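Local coordinates for malonyl CoA-acyl carrier protein transacylase (Burkholderia pseudomallei, PDB 3G87) that probably transfers the malonyl group from malonyl-CoA to holo acyl carrier protein, as an acyltransferase of the malonyl transacylase family, at residues 45-48 / 49-53; 114-117 / 118-121; 205-208 / 209-213. One frame throughout, in Å; residues are numbered along the deposited sequence.

Contact 1: residues 45-48 / 49-53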
loop_
_atom_site.group_PDB
_atom_site.type_symbol
_atom_site.label_atom_id
_atom_site.label_comp_id
_atom_site.label_asym_id
_atom_site.label_seq_id
_atom_site.Cartn_x
_atom_site.Cartn_y
_atom_site.Cartn_z
ATOM N N ARG A 45 15.865 9.259 9.284
ATOM C CA ARG A 45 15.430 9.302 10.686
ATOM C C ARG A 45 14.843 10.667 10.982
ATOM O O ARG A 45 13.841 10.766 11.675
ATOM C CB ARG A 45 16.590 8.996 11.667
ATOM C CG ARG A 45 16.099 8.974 13.133
ATOM C CD ARG A 45 17.256 9.079 14.130
ATOM N NE ARG A 45 16.764 8.914 15.486
ATOM C CZ ARG A 45 16.215 9.856 16.223
ATOM N NH1 ARG A 45 16.137 11.097 15.765
ATOM N NH2 ARG A 45 15.760 9.533 17.447
ATOM N N ALA A 46 15.499 11.714 10.477
ATOM C CA ALA A 46 15.032 13.075 10.653
ATOM C C ALA A 46 13.642 13.207 10.015
ATOM O O ALA A 46 12.724 13.726 10.639
ATOM C CB ALA A 46 16.001 14.046 10.022
ATOM N N LEU A 47 13.484 12.720 8.791
ATOM C CA LEU A 47 12.221 12.881 8.066
ATOM C C LEU A 47 11.102 12.229 8.872
ATOM O O LEU A 47 10.001 12.804 9.018
ATOM C CB LEU A 47 12.351 12.238 6.667
ATOM C CG LEU A 47 11.040 12.006 5.856
ATOM C CD1 LEU A 47 10.406 13.316 5.344
ATOM C CD2 LEU A 47 11.264 11.106 4.674
ATOM N N CYS A 48 11.398 11.032 9.414
ATOM C CA CYS A 48 10.418 10.228 10.189
ATOM C C CYS A 48 10.076 10.674 11.641
ATOM O O CYS A 48 8.856 10.755 12.052
ATOM C CB CYS A 48 10.823 8.741 10.172
ATOM S SG CYS A 48 10.644 7.899 8.533
ATOM N N VAL A 49 11.130 10.948 12.421
ATOM C CA VAL A 49 10.977 11.243 13.858
ATOM C C VAL A 49 10.663 12.728 14.062
ATOM O O VAL A 49 9.700 13.056 14.759
ATOM C CB VAL A 49 12.209 10.778 14.702
ATOM C CG1 VAL A 49 12.109 11.292 16.126
ATOM C CG2 VAL A 49 12.361 9.244 14.672
ATOM N N ASP A 50 11.422 13.602 13.406
ATOM C CA ASP A 50 11.285 15.047 13.580
ATOM C C ASP A 50 10.411 15.739 12.509
ATOM O O ASP A 50 9.721 16.711 12.829
ATOM C CB ASP A 50 12.664 15.747 13.561
ATOM C CG ASP A 50 13.729 15.034 14.460
ATOM O OD1 ASP A 50 13.281 14.618 15.588
ATOM O OD2 ASP A 50 14.988 14.931 14.034
ATOM N N ASP A 51 10.452 15.257 11.253
ATOM C CA ASP A 51 9.793 15.897 10.107
ATOM C C ASP A 51 9.820 17.439 10.055
ATOM O O ASP A 51 8.763 18.053 9.960
ATOM C CB ASP A 51 8.349 15.406 9.910
ATOM C CG ASP A 51 7.834 15.683 8.473
ATOM O OD1 ASP A 51 8.663 16.072 7.601
ATOM O OD2 ASP A 51 6.602 15.522 8.215
ATOM N N PRO A 52 10.971 18.058 10.045
ATOM C CA PRO A 52 11.067 19.495 10.118
ATOM C C PRO A 52 10.441 20.328 9.018
ATOM O O PRO A 52 9.969 21.336 9.342
ATOM C CB PRO A 52 12.561 19.720 10.206
ATOM C CG PRO A 52 13.134 18.509 9.956
ATOM C CD PRO A 52 12.268 17.464 10.289
ATOM N N ARG A 53 10.418 19.889 7.780
ATOM C CA ARG A 53 9.825 20.622 6.703
ATOM C C ARG A 53 8.446 20.098 6.348
ATOM O O ARG A 53 7.939 20.354 5.308
ATOM C CB ARG A 53 10.744 20.605 5.505
ATOM C CG ARG A 53 12.059 21.165 5.773
ATOM C CD ARG A 53 12.987 21.078 4.597
ATOM N NE ARG A 53 13.510 19.735 4.488
ATOM C CZ ARG A 53 14.366 19.193 5.322
ATOM N NH1 ARG A 53 14.854 19.875 6.304
ATOM N NH2 ARG A 53 14.762 17.979 5.149
HETATM O O HOH W 1 14.426 13.047 17.195
HETATM O O HOH W 2 17.047 12.387 13.524
#
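R45 and V49 meet because each places a branch on the same flank of the helix: R45 has CG anti to its own N (chi1 -177°) and stays extended as far as NE, while V49 turns CG2 anti to the carbonyl carbon. Here helix 44-50 comes to its C-terminal end and unwinds through a wider pi-type turn. The R45 guanidinium lies across the V49 isopropyl group, with CG2 over the centre of one face, 4.2 Å above the plane. The other methyl, V49 CG1, sits 4.0 Å from R45 NH1.

In the plane of the same guanidinium, two waters take up the edge and connect it to D50. R45 NH1 donates to the oxygen of the first water at 3.0 Å, and that water in turn donates to D50 OD1. A second water accepts from NH1 and makes a weak bond to D50 OD2. Direct approach stops at 4.4 Å between R45 NH1 and D50 OD2, beyond a salt bridge, so the two charged groups are bridged by water and any direct attraction is probably weak.

On the backbone, V49 N donates to R45 O and D50 N to A46 O, both four residues back. A46 O also takes D51 N, five residues on, at 2.8 Å from D51 N to A46 O, which makes the pi-type turn. D51 is the first residue past the helix and adopts a left-handed conformation (phi 38°), which turns the chain into P52. Its carboxylate accepts the backbone N-H groups of E55 and L56, tying the helix end to the following loop. L47, packed on F61 of helix 59-81, runs beside D51 in the same direction, and its CD1 lies 4.0 Å from D51 OD1.

Contact 2: residues 114-117 / 118-121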
loop_
_atom_site.group_PDB
_atom_site.type_symbol
_atom_site.label_atom_id
_atom_site.label_comp_id
_atom_site.label_asym_id
_atom_site.label_seq_id
_atom_site.Cartn_x
_atom_site.Cartn_y
_atom_site.Cartn_z
ATOM N N VAL A 114 11.534 2.097 -4.589
ATOM C CA VAL A 114 10.568 2.955 -3.940
ATOM C C VAL A 114 10.764 4.447 -4.221
ATOM O O VAL A 114 9.854 5.123 -4.511
ATOM C CB VAL A 114 10.455 2.660 -2.441
ATOM C CG1 VAL A 114 9.803 3.719 -1.741
ATOM C CG2 VAL A 114 9.753 1.397 -2.175
ATOM N N ALA A 115 12.000 4.895 -4.139
ATOM C CA ALA A 115 12.380 6.219 -4.505
ATOM C C ALA A 115 12.045 6.568 -5.950
ATOM O O ALA A 115 11.578 7.596 -6.190
ATOM C CB ALA A 115 13.786 6.471 -4.194
ATOM N N ARG A 116 12.241 5.680 -6.887
ATOM C CA ARG A 116 11.825 5.944 -8.250
ATOM C C ARG A 116 10.316 5.966 -8.378
ATOM O O ARG A 116 9.792 6.821 -8.999
ATOM C CB ARG A 116 12.477 4.987 -9.253
ATOM C CG ARG A 116 12.142 5.196 -10.705
ATOM C CD ARG A 116 13.196 5.860 -11.480
ATOM N NE ARG A 116 13.745 6.993 -10.774
ATOM C CZ ARG A 116 13.490 8.282 -10.979
ATOM N NH1 ARG A 116 14.075 9.168 -10.241
ATOM N NH2 ARG A 116 12.726 8.712 -11.912
ATOM N N ARG A 117 9.638 5.029 -7.754
ATOM C CA ARG A 117 8.196 4.992 -7.733
ATOM C C ARG A 117 7.590 6.262 -7.154
ATOM O O ARG A 117 6.703 6.812 -7.688
ATOM C CB ARG A 117 7.698 3.757 -6.993
ATOM C CG ARG A 117 6.213 3.643 -6.901
ATOM C CD ARG A 117 5.823 2.594 -5.961
ATOM N NE ARG A 117 4.505 2.047 -6.155
ATOM C CZ ARG A 117 3.504 2.221 -5.323
ATOM N NH1 ARG A 117 3.649 2.995 -4.293
ATOM N NH2 ARG A 117 2.374 1.653 -5.545
ATOM N N ALA A 118 8.152 6.701 -6.062
ATOM C CA ALA A 118 7.670 7.820 -5.320
ATOM C C ALA A 118 7.927 9.112 -6.041
ATOM O O ALA A 118 7.077 9.941 -6.085
ATOM C CB ALA A 118 8.249 7.834 -3.929
ATOM N N GLU A 119 9.094 9.241 -6.633
ATOM C CA GLU A 119 9.394 10.388 -7.506
ATOM C C GLU A 119 8.437 10.494 -8.680
ATOM O O GLU A 119 7.866 11.574 -8.883
ATOM C CB GLU A 119 10.843 10.358 -7.995
ATOM C CG GLU A 119 11.148 11.407 -9.034
ATOM C CD GLU A 119 10.888 12.847 -8.570
ATOM O OE1 GLU A 119 11.042 13.131 -7.375
ATOM O OE2 GLU A 119 10.528 13.716 -9.411
ATOM N N LEU A 120 8.222 9.403 -9.435
ATOM C CA LEU A 120 7.307 9.498 -10.594
ATOM C C LEU A 120 5.856 9.815 -10.163
ATOM O O LEU A 120 5.162 10.691 -10.759
ATOM C CB LEU A 120 7.318 8.232 -11.460
ATOM C CG LEU A 120 8.670 7.853 -12.045
ATOM C CD1 LEU A 120 8.710 6.347 -12.351
ATOM C CD2 LEU A 120 8.978 8.687 -13.288
ATOM N N MET A 121 5.370 9.098 -9.155
ATOM C CA MET A 121 4.025 9.344 -8.729
ATOM C C MET A 121 3.847 10.801 -8.281
ATOM O O MET A 121 2.818 11.411 -8.559
ATOM C CB MET A 121 3.595 8.346 -7.653
ATOM C CG MET A 121 3.283 6.975 -8.249
ATOM S SD MET A 121 3.035 5.720 -6.996
ATOM C CE MET A 121 1.783 6.463 -5.874
#
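R117 and M121, one turn apart on helix 107-123, form a sulfur-over-guanidinium contact. M121 SD stands 3.8 Å above the plane of the R117 guanidinium, displaced toward its rim, and also touches R117 CG. The arginine is extended with CG anti to N (chi1 179°); the bend at the last torsion of M121 (chi3 52°) turns the end of that chain, while SD lies across the extended arginine.

R116 makes van der Waals contacts with L120 and E119. Bent at chi2 and chi3, it curls forward toward the next turn: CG meets L120 CD1 at 4.0 Å, NH2 lies 4.0 Å from L120 CD2, and NH1 approaches the aliphatic CG of E119. The E119 carboxylate is directed elsewhere, to Q123 NE2.

Backbone hydrogen bonds are regular, running from the N atoms of A118, E119, L120 and M121 to the O atoms four residues earlier.

The polar end of R117 points away from its own helix into the protein interior: NH2 bonds to S92 OG, at the apparent GxSxG nucleophile elbow, and H196 packs nearby. This is consistent with the arginine that holds the malonyl carboxylate in related transacylases. M121 SD lies over the guanidinium face, off the directions of the N-H bonds, which is compatible with NH2 bonding to S92 OG and, weakly, to Q244 OE1.

Contact 3: residues 205-208 / 209-213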
loop_
_atom_site.group_PDB
_atom_site.type_symbol
_atom_site.label_atom_id
_atom_site.label_comp_id
_atom_site.label_asym_id
_atom_site.label_seq_id
_atom_site.Cartn_x
_atom_site.Cartn_y
_atom_site.Cartn_z
ATOM N N GLN A 205 4.801 3.118 -16.814
ATOM C CA GLN A 205 5.722 2.777 -17.864
ATOM C C GLN A 205 7.118 3.213 -17.531
ATOM O O GLN A 205 8.033 2.485 -17.759
ATOM C CB GLN A 205 5.290 3.305 -19.224
ATOM C CG GLN A 205 4.010 2.726 -19.773
ATOM C CD GLN A 205 3.768 1.267 -19.415
ATOM O OE1 GLN A 205 4.502 0.394 -19.806
ATOM N NE2 GLN A 205 2.721 1.017 -18.680
ATOM N N ALA A 206 7.254 4.405 -16.975
ATOM C CA ALA A 206 8.578 4.877 -16.571
ATOM C C ALA A 206 9.125 3.914 -15.522
ATOM O O ALA A 206 10.329 3.589 -15.542
ATOM C CB ALA A 206 8.528 6.322 -16.037
ATOM N N PHE A 207 8.242 3.424 -14.634
ATOM C CA PHE A 207 8.681 2.592 -13.503
ATOM C C PHE A 207 9.044 1.207 -14.004
ATOM O O PHE A 207 10.020 0.631 -13.557
ATOM C CB PHE A 207 7.603 2.452 -12.426
ATOM C CG PHE A 207 8.038 1.604 -11.260
ATOM C CD1 PHE A 207 8.993 2.090 -10.339
ATOM C CD2 PHE A 207 7.514 0.331 -11.086
ATOM C CE1 PHE A 207 9.426 1.323 -9.281
ATOM C CE2 PHE A 207 7.952 -0.474 -9.986
ATOM C CZ PHE A 207 8.930 0.027 -9.096
ATOM N N ALA A 208 8.263 0.680 -14.946
ATOM C CA ALA A 208 8.554 -0.618 -15.547
ATOM C C ALA A 208 9.939 -0.577 -16.228
ATOM O O ALA A 208 10.648 -1.576 -16.270
ATOM C CB ALA A 208 7.472 -0.991 -16.583
ATOM N N ALA A 209 10.322 0.568 -16.739
ATOM C CA ALA A 209 11.543 0.690 -17.464
ATOM C C ALA A 209 12.689 0.668 -16.501
ATOM O O ALA A 209 13.687 0.101 -16.800
ATOM C CB ALA A 209 11.559 1.900 -18.293
ATOM N N HIS A 210 12.505 1.283 -15.343
ATOM C CA HIS A 210 13.498 1.346 -14.309
ATOM C C HIS A 210 13.732 -0.060 -13.757
ATOM O O HIS A 210 14.827 -0.422 -13.476
ATOM C CB HIS A 210 13.052 2.361 -13.281
ATOM C CG HIS A 210 13.833 2.384 -12.017
ATOM N ND1 HIS A 210 15.105 2.878 -11.930
ATOM C CD2 HIS A 210 13.489 2.048 -10.769
ATOM C CE1 HIS A 210 15.520 2.819 -10.694
ATOM N NE2 HIS A 210 14.558 2.314 -9.969
ATOM N N LEU A 211 12.666 -0.833 -13.672
ATOM C CA LEU A 211 12.702 -2.165 -13.126
ATOM C C LEU A 211 13.577 -3.106 -13.899
ATOM O O LEU A 211 14.080 -4.026 -13.349
ATOM C CB LEU A 211 11.313 -2.763 -13.044
ATOM C CG LEU A 211 10.527 -2.666 -11.768
ATOM C CD1 LEU A 211 9.113 -2.994 -12.007
ATOM C CD2 LEU A 211 11.104 -3.558 -10.713
ATOM N N GLN A 212 13.740 -2.842 -15.182
ATOM C CA GLN A 212 14.546 -3.656 -16.039
ATOM C C GLN A 212 16.008 -3.680 -15.669
ATOM O O GLN A 212 16.700 -4.551 -16.069
ATOM C CB GLN A 212 14.292 -3.351 -17.509
ATOM C CG GLN A 212 12.997 -3.932 -18.040
ATOM C CD GLN A 212 12.537 -3.352 -19.363
ATOM O OE1 GLN A 212 12.461 -2.153 -19.540
ATOM N NE2 GLN A 212 12.209 -4.210 -20.296
ATOM N N SER A 213 16.449 -2.760 -14.842
ATOM C CA SER A 213 17.794 -2.777 -14.305
ATOM C C SER A 213 18.069 -3.630 -13.066
ATOM O O SER A 213 19.126 -3.539 -12.511
ATOM C CB SER A 213 18.243 -1.384 -13.944
ATOM O OG SER A 213 18.239 -0.531 -15.008
#
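Toward the C-terminal part of helix 201-211, the ring of F207 reaches forward to meet L211 and H210. F207 has CG anti to N (chi1 -180°), which carries the ring along the helix toward residues three and four further on. L211 crosses it obliquely: its CD1 closes on F207 CE2 at 3.4 Å, and L211 CG lies 3.8 Å from the same ring carbon. H210 approaches from the same side of the ring plane, nearer CE1, whereas L211 is nearer CE2; F207 CE1 lies near the imidazole plane at its edge, 4.4 Å from H210 CD2. The imidazole is also held edge-to-face by F214.

Backbone bonds persist but are bent. L211 N donates to F207 O at 3.0 Å, H210 N to A206 O, and A209 N to Q205 O, with an additional weak bond from A209 N to A206 O.

Neighbouring helices pack against the apolar side: L211 meets L113 of helix 107-123, while on helix 237-243 F207 packs on L241 and A208 on A242. With no side-chain hydrogen bond between the two segments, side-chain cohesion rests on shape and dispersion.

In the fold
Contact 1 lies apart from the other two, its nearest atoms about 10 Å from contact 2 and about 17 Å from contact 3. It is a helix end partly open to solvent, and its polar chemistry is water-bridged, beside the V49 contact and the buried L47 and C48. Contacts 2 and 3, with centres 11 Å apart, sit on helices 107-123 and 201-211, which pack directly: R116 CG meets H210 CD2 at 3.4 Å, L120 CD2 meets A206 CB, and R117 CB meets F207 CE1. Contact 2 lies closest to the chain's centre and directs R117 toward the probable active-site serine; contact 3 is largely apolar toward its neighbouring helices but ends in exposed residues.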